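Local coordinates for protein 2-dehydropantoate 2-reductase, putative (Enterococcus faecalis, PDB 2EW2) that probably catalyses the NADPH-dependent reduction of ketopantoate to pantoate, the second step of (R)-pantoate formation in pantothenate biosynthesis, at residues B[108-120]-B[280-292]. Numbering follows the deposited sequence.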
loop_
_atom_site.group_PDB
_atom_site.type_symbol
_atom_site.label_atom_id
_atom_site.label_comp_id
_atom_site.label_asym_id
_atom_site.label_seq_id
_atom_site.Cartn_x
_atom_site.Cartn_y
_atom_site.Cartn_z
ATOM N N LEU B 108 3.853 16.333 23.182
ATOM C CA LEU B 108 4.079 15.011 22.597
ATOM C C LEU B 108 4.765 15.094 21.245
ATOM O O LEU B 108 4.569 16.043 20.508
ATOM C CB LEU B 108 2.754 14.280 22.406
ATOM C CG LEU B 108 2.189 13.407 23.536
ATOM C CD1 LEU B 108 1.874 14.184 24.819
ATOM C CD2 LEU B 108 0.940 12.693 23.019
ATOM N N ASN B 109 5.561 14.079 20.934
ATOM C CA ASN B 109 6.016 13.873 19.568
ATOM C C ASN B 109 4.849 13.456 18.701
ATOM O O ASN B 109 3.907 12.780 19.158
ATOM C CB ASN B 109 7.099 12.795 19.513
ATOM C CG ASN B 109 8.376 13.238 20.164
ATOM O OD1 ASN B 109 8.911 14.295 19.835
ATOM N ND2 ASN B 109 8.881 12.436 21.097
ATOM N N GLY B 110 4.911 13.865 17.444
ATOM C CA GLY B 110 3.981 13.369 16.455
ATOM C C GLY B 110 2.808 14.281 16.213
ATOM O O GLY B 110 2.676 15.345 16.816
ATOM N N LEU B 111 1.917 13.793 15.371
ATOM C CA LEU B 111 0.929 14.585 14.682
ATOM C C LEU B 111 -0.497 14.322 15.184
ATOM O O LEU B 111 -0.862 13.182 15.478
ATOM C CB LEU B 111 1.021 14.192 13.198
ATOM C CG LEU B 111 0.223 14.954 12.160
ATOM C CD1 LEU B 111 0.722 16.404 12.115
ATOM C CD2 LEU B 111 0.371 14.254 10.804
ATOM N N GLY B 112 -1.300 15.380 15.271
ATOM C CA GLY B 112 -2.754 15.235 15.429
ATOM C C GLY B 112 -3.343 15.063 16.825
ATOM O O GLY B 112 -4.513 14.750 16.962
ATOM N N HIS B 113 -2.537 15.275 17.859
ATOM C CA HIS B 113 -2.993 15.072 19.240
ATOM C C HIS B 113 -4.068 16.043 19.674
ATOM O O HIS B 113 -4.882 15.719 20.551
ATOM C CB HIS B 113 -1.809 15.105 20.206
ATOM C CG HIS B 113 -0.705 14.186 19.802
ATOM N ND1 HIS B 113 -0.898 12.835 19.627
ATOM C CD2 HIS B 113 0.601 14.421 19.534
ATOM C CE1 HIS B 113 0.245 12.274 19.274
ATOM N NE2 HIS B 113 1.170 13.216 19.210
ATOM N N GLU B 114 -4.093 17.216 19.043
ATOM C CA GLU B 114 -5.176 18.186 19.243
ATOM C C GLU B 114 -6.566 17.576 19.019
ATOM O O GLU B 114 -7.540 18.017 19.620
ATOM C CB GLU B 114 -4.984 19.436 18.350
ATOM C CG GLU B 114 -4.947 19.177 16.824
ATOM C CD GLU B 114 -3.582 18.715 16.296
ATOM O OE1 GLU B 114 -2.634 18.542 17.100
ATOM O OE2 GLU B 114 -3.447 18.512 15.063
ATOM N N ASP B 115 -6.657 16.551 18.170
ATOM C CA ASP B 115 -7.950 15.944 17.872
ATOM C C ASP B 115 -8.461 15.122 19.051
ATOM O O ASP B 115 -9.651 15.021 19.260
ATOM C CB ASP B 115 -7.877 15.096 16.602
ATOM C CG ASP B 115 -7.477 15.920 15.369
ATOM O OD1 ASP B 115 -7.735 17.150 15.354
ATOM O OD2 ASP B 115 -6.903 15.346 14.418
ATOM N N VAL B 116 -7.556 14.545 19.830
ATOM C CA VAL B 116 -7.955 13.879 21.069
ATOM C C VAL B 116 -8.253 14.938 22.136
ATOM O O VAL B 116 -9.286 14.883 22.815
ATOM C CB VAL B 116 -6.853 12.900 21.577
ATOM C CG1 VAL B 116 -7.037 12.590 23.054
ATOM C CG2 VAL B 116 -6.856 11.603 20.770
ATOM N N LEU B 117 -7.338 15.901 22.275
ATOM C CA LEU B 117 -7.406 16.910 23.334
ATOM C C LEU B 117 -8.689 17.726 23.245
ATOM O O LEU B 117 -9.301 18.021 24.275
ATOM C CB LEU B 117 -6.149 17.818 23.334
ATOM C CG LEU B 117 -4.812 17.129 23.663
ATOM C CD1 LEU B 117 -3.603 18.048 23.462
ATOM C CD2 LEU B 117 -4.830 16.560 25.085
ATOM N N GLU B 118 -9.117 18.051 22.026
ATOM C CA GLU B 118 -10.295 18.907 21.835
ATOM C C GLU B 118 -11.614 18.270 22.312
ATOM O O GLU B 118 -12.618 18.959 22.465
ATOM C CB GLU B 118 -10.393 19.448 20.397
ATOM C CG GLU B 118 -11.001 18.487 19.385
ATOM C CD GLU B 118 -10.970 19.030 17.951
ATOM O OE1 GLU B 118 -10.964 20.282 17.780
ATOM O OE2 GLU B 118 -10.954 18.199 16.992
ATOM N N LYS B 119 -11.590 16.963 22.572
ATOM C CA LYS B 119 -12.719 16.292 23.205
ATOM C C LYS B 119 -12.899 16.725 24.658
ATOM O O LYS B 119 -13.995 16.623 25.206
ATOM C CB LYS B 119 -12.521 14.779 23.154
ATOM C CG LYS B 119 -12.505 14.191 21.753
ATOM C CD LYS B 119 -12.920 12.731 21.801
ATOM C CE LYS B 119 -11.787 11.846 22.220
ATOM N NZ LYS B 119 -12.273 10.451 22.471
ATOM N N TYR B 120 -11.815 17.204 25.275
ATOM C CA TYR B 120 -11.765 17.415 26.714
ATOM C C TYR B 120 -11.482 18.861 27.097
ATOM O O TYR B 120 -11.883 19.309 28.165
ATOM C CB TYR B 120 -10.729 16.468 27.338
ATOM C CG TYR B 120 -10.990 15.027 26.967
ATOM C CD1 TYR B 120 -10.091 14.310 26.178
ATOM C CD2 TYR B 120 -12.170 14.398 27.356
ATOM C CE1 TYR B 120 -10.338 12.977 25.836
ATOM C CE2 TYR B 120 -12.442 13.083 26.992
ATOM C CZ TYR B 120 -11.517 12.378 26.240
ATOM O OH TYR B 120 -11.778 11.064 25.904
ATOM N N TYR B 280 -0.095 7.557 14.559
ATOM C CA TYR B 280 0.166 8.961 14.905
ATOM C C TYR B 280 1.000 9.648 13.849
ATOM O O TYR B 280 1.498 10.747 14.052
ATOM C CB TYR B 280 0.823 9.052 16.300
ATOM C CG TYR B 280 0.080 8.170 17.256
ATOM C CD1 TYR B 280 -1.225 8.480 17.651
ATOM C CD2 TYR B 280 0.631 6.979 17.695
ATOM C CE1 TYR B 280 -1.939 7.638 18.486
ATOM C CE2 TYR B 280 -0.077 6.138 18.528
ATOM C CZ TYR B 280 -1.356 6.473 18.917
ATOM O OH TYR B 280 -2.048 5.619 19.754
ATOM N N ILE B 281 1.144 8.987 12.704
ATOM C CA ILE B 281 1.854 9.555 11.576
ATOM C C ILE B 281 0.889 9.446 10.391
ATOM O O ILE B 281 0.008 10.294 10.233
ATOM C CB ILE B 281 3.206 8.829 11.325
ATOM C CG1 ILE B 281 4.033 8.741 12.626
ATOM C CG2 ILE B 281 3.983 9.526 10.204
ATOM C CD1 ILE B 281 5.275 7.809 12.525
ATOM N N ASN B 282 1.010 8.380 9.601
ATOM C CA ASN B 282 0.114 8.180 8.465
ATOM C C ASN B 282 -1.345 8.009 8.891
ATOM O O ASN B 282 -2.238 8.508 8.218
ATOM C CB ASN B 282 0.574 6.997 7.597
ATOM C CG ASN B 282 1.974 7.199 7.044
ATOM O OD1 ASN B 282 2.155 7.630 5.895
ATOM N ND2 ASN B 282 2.974 6.886 7.855
ATOM N N GLY B 283 -1.573 7.303 10.006
ATOM C CA GLY B 283 -2.928 7.100 10.545
ATOM C C GLY B 283 -3.611 8.421 10.904
ATOM O O GLY B 283 -4.814 8.561 10.761
ATOM N N ALA B 284 -2.825 9.393 11.342
ATOM C CA ALA B 284 -3.315 10.705 11.742
ATOM C C ALA B 284 -3.729 11.547 10.527
ATOM O O ALA B 284 -4.786 12.181 10.539
ATOM C CB ALA B 284 -2.253 11.404 12.557
ATOM N N VAL B 285 -2.928 11.511 9.464
ATOM C CA VAL B 285 -3.285 12.153 8.185
ATOM C C VAL B 285 -4.583 11.550 7.639
ATOM O O VAL B 285 -5.467 12.257 7.149
ATOM C CB VAL B 285 -2.149 11.966 7.129
ATOM C CG1 VAL B 285 -2.515 12.607 5.815
ATOM C CG2 VAL B 285 -0.841 12.528 7.639
ATOM N N TRP B 286 -4.672 10.231 7.711
ATOM C CA TRP B 286 -5.838 9.493 7.235
ATOM C C TRP B 286 -7.092 9.894 8.047
ATOM O O TRP B 286 -8.133 10.240 7.462
ATOM C CB TRP B 286 -5.542 7.981 7.301
ATOM C CG TRP B 286 -6.644 7.054 6.841
ATOM C CD1 TRP B 286 -7.715 7.357 6.036
ATOM C CD2 TRP B 286 -6.750 5.648 7.137
ATOM N NE1 TRP B 286 -8.488 6.224 5.834
ATOM C CE2 TRP B 286 -7.918 5.170 6.504
ATOM C CE3 TRP B 286 -5.973 4.750 7.891
ATOM C CZ2 TRP B 286 -8.328 3.831 6.600
ATOM C CZ3 TRP B 286 -6.378 3.422 7.982
ATOM C CH2 TRP B 286 -7.549 2.977 7.349
ATOM N N ARG B 287 -6.991 9.878 9.373
ATOM C CA ARG B 287 -8.117 10.332 10.230
ATOM C C ARG B 287 -8.562 11.764 9.875
ATOM O O ARG B 287 -9.751 12.024 9.656
ATOM C CB ARG B 287 -7.756 10.216 11.719
ATOM C CG ARG B 287 -8.915 10.502 12.674
ATOM C CD ARG B 287 -8.459 10.607 14.136
ATOM N NE ARG B 287 -7.528 11.725 14.342
ATOM C CZ ARG B 287 -6.236 11.587 14.631
ATOM N NH1 ARG B 287 -5.474 12.667 14.791
ATOM N NH2 ARG B 287 -5.704 10.373 14.767
ATOM N N LYS B 288 -7.612 12.685 9.781
ATOM C CA LYS B 288 -7.942 14.078 9.428
ATOM C C LYS B 288 -8.546 14.196 8.038
ATOM O O LYS B 288 -9.534 14.900 7.855
ATOM C CB LYS B 288 -6.708 14.972 9.513
ATOM C CG LYS B 288 -6.204 15.223 10.935
ATOM C CD LYS B 288 -4.880 16.018 10.894
ATOM C CE LYS B 288 -4.417 16.384 12.323
ATOM N NZ LYS B 288 -5.298 17.421 12.996
ATOM N N GLY B 289 -7.941 13.519 7.053
ATOM C CA GLY B 289 -8.474 13.501 5.698
ATOM C C GLY B 289 -9.934 13.064 5.621
ATOM O O GLY B 289 -10.712 13.615 4.856
ATOM N N GLN B 290 -10.303 12.064 6.406
ATOM C CA GLN B 290 -11.672 11.579 6.425
ATOM C C GLN B 290 -12.607 12.678 6.914
ATOM O O GLN B 290 -13.698 12.846 6.392
ATOM C CB GLN B 290 -11.795 10.347 7.330
ATOM C CG GLN B 290 -11.153 9.078 6.737
ATOM C CD GLN B 290 -11.740 8.733 5.376
ATOM O OE1 GLN B 290 -12.913 8.376 5.277
ATOM N NE2 GLN B 290 -10.936 8.848 4.326
ATOM N N LYS B 291 -12.180 13.434 7.915
ATOM C CA LYS B 291 -13.072 14.456 8.446
ATOM C C LYS B 291 -13.089 15.718 7.590
ATOM O O LYS B 291 -14.072 16.457 7.595
ATOM C CB LYS B 291 -12.826 14.705 9.934
ATOM C CG LYS B 291 -11.578 15.409 10.301
ATOM C CD LYS B 291 -11.746 16.065 11.696
ATOM C CE LYS B 291 -10.414 16.659 12.179
ATOM N NZ LYS B 291 -10.479 17.283 13.531
ATOM N N TYR B 292 -12.040 15.921 6.791
ATOM C CA TYR B 292 -11.964 17.086 5.911
ATOM C C TYR B 292 -12.389 16.797 4.476
ATOM O O TYR B 292 -12.341 17.684 3.625
ATOM C CB TYR B 292 -10.557 17.684 5.904
ATOM C CG TYR B 292 -10.037 18.124 7.248
ATOM C CD1 TYR B 292 -8.668 18.219 7.469
ATOM C CD2 TYR B 292 -10.907 18.448 8.300
ATOM C CE1 TYR B 292 -8.161 18.619 8.683
ATOM C CE2 TYR B 292 -10.407 18.859 9.535
ATOM C CZ TYR B 292 -9.029 18.948 9.715
ATOM O OH TYR B 292 -8.494 19.339 10.929
HETATM O O HOH W 1 -2.721 11.562 16.501
HETATM O O HOH W 2 -8.630 13.913 13.201
#
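The backbones of Leu111 and Tyr280 come within 5.7 Å at their CA atoms, joined by one weak hydrogen bond from Leu111 N to Tyr280 O, and the loop continues past helix 282-292 with Gly112 beside Ala284. Glycine suits position 112: its phi is positive, and the place a CB would take is filled by Arg287 NH1. Leu111 supplies the apolar part; chi1 of -173° swings its branch away from the backbone N, and CD2 reaches Val285 CG2 at 3.8 Å, while small Ala284 lets the loop come close.

Beyond this lies a salt-bridge network centred on Asp115. Its OD2 takes Lys288 NZ on the syn side at 3.0 Å. Arg287 NH1 meets the same oxygen on the anti side at 3.1 Å, nearly straight (173°) and in the guanidinium plane. Both donors lie somewhat out of the carboxylate plane, which stands 78° from the guanidinium. A water links OD2 to Arg287 NE. Lys291, extended beyond CG, makes a weak 3.3 Å bond from NZ to Asp115 OD1, with a longer ion pair to Glu118. Lys288 bends at its last torsion, and its NZ also meets Glu114 OE2 at 3.0 Å and Glu236, which follows helix 218-235.

Three basic residues of the C-terminal helical domain thus face three acidic ones of the Rossmann domain, so charge complementarity joins the two domains here alongside Leu111's apolar contact and probably favours ionised Asp115.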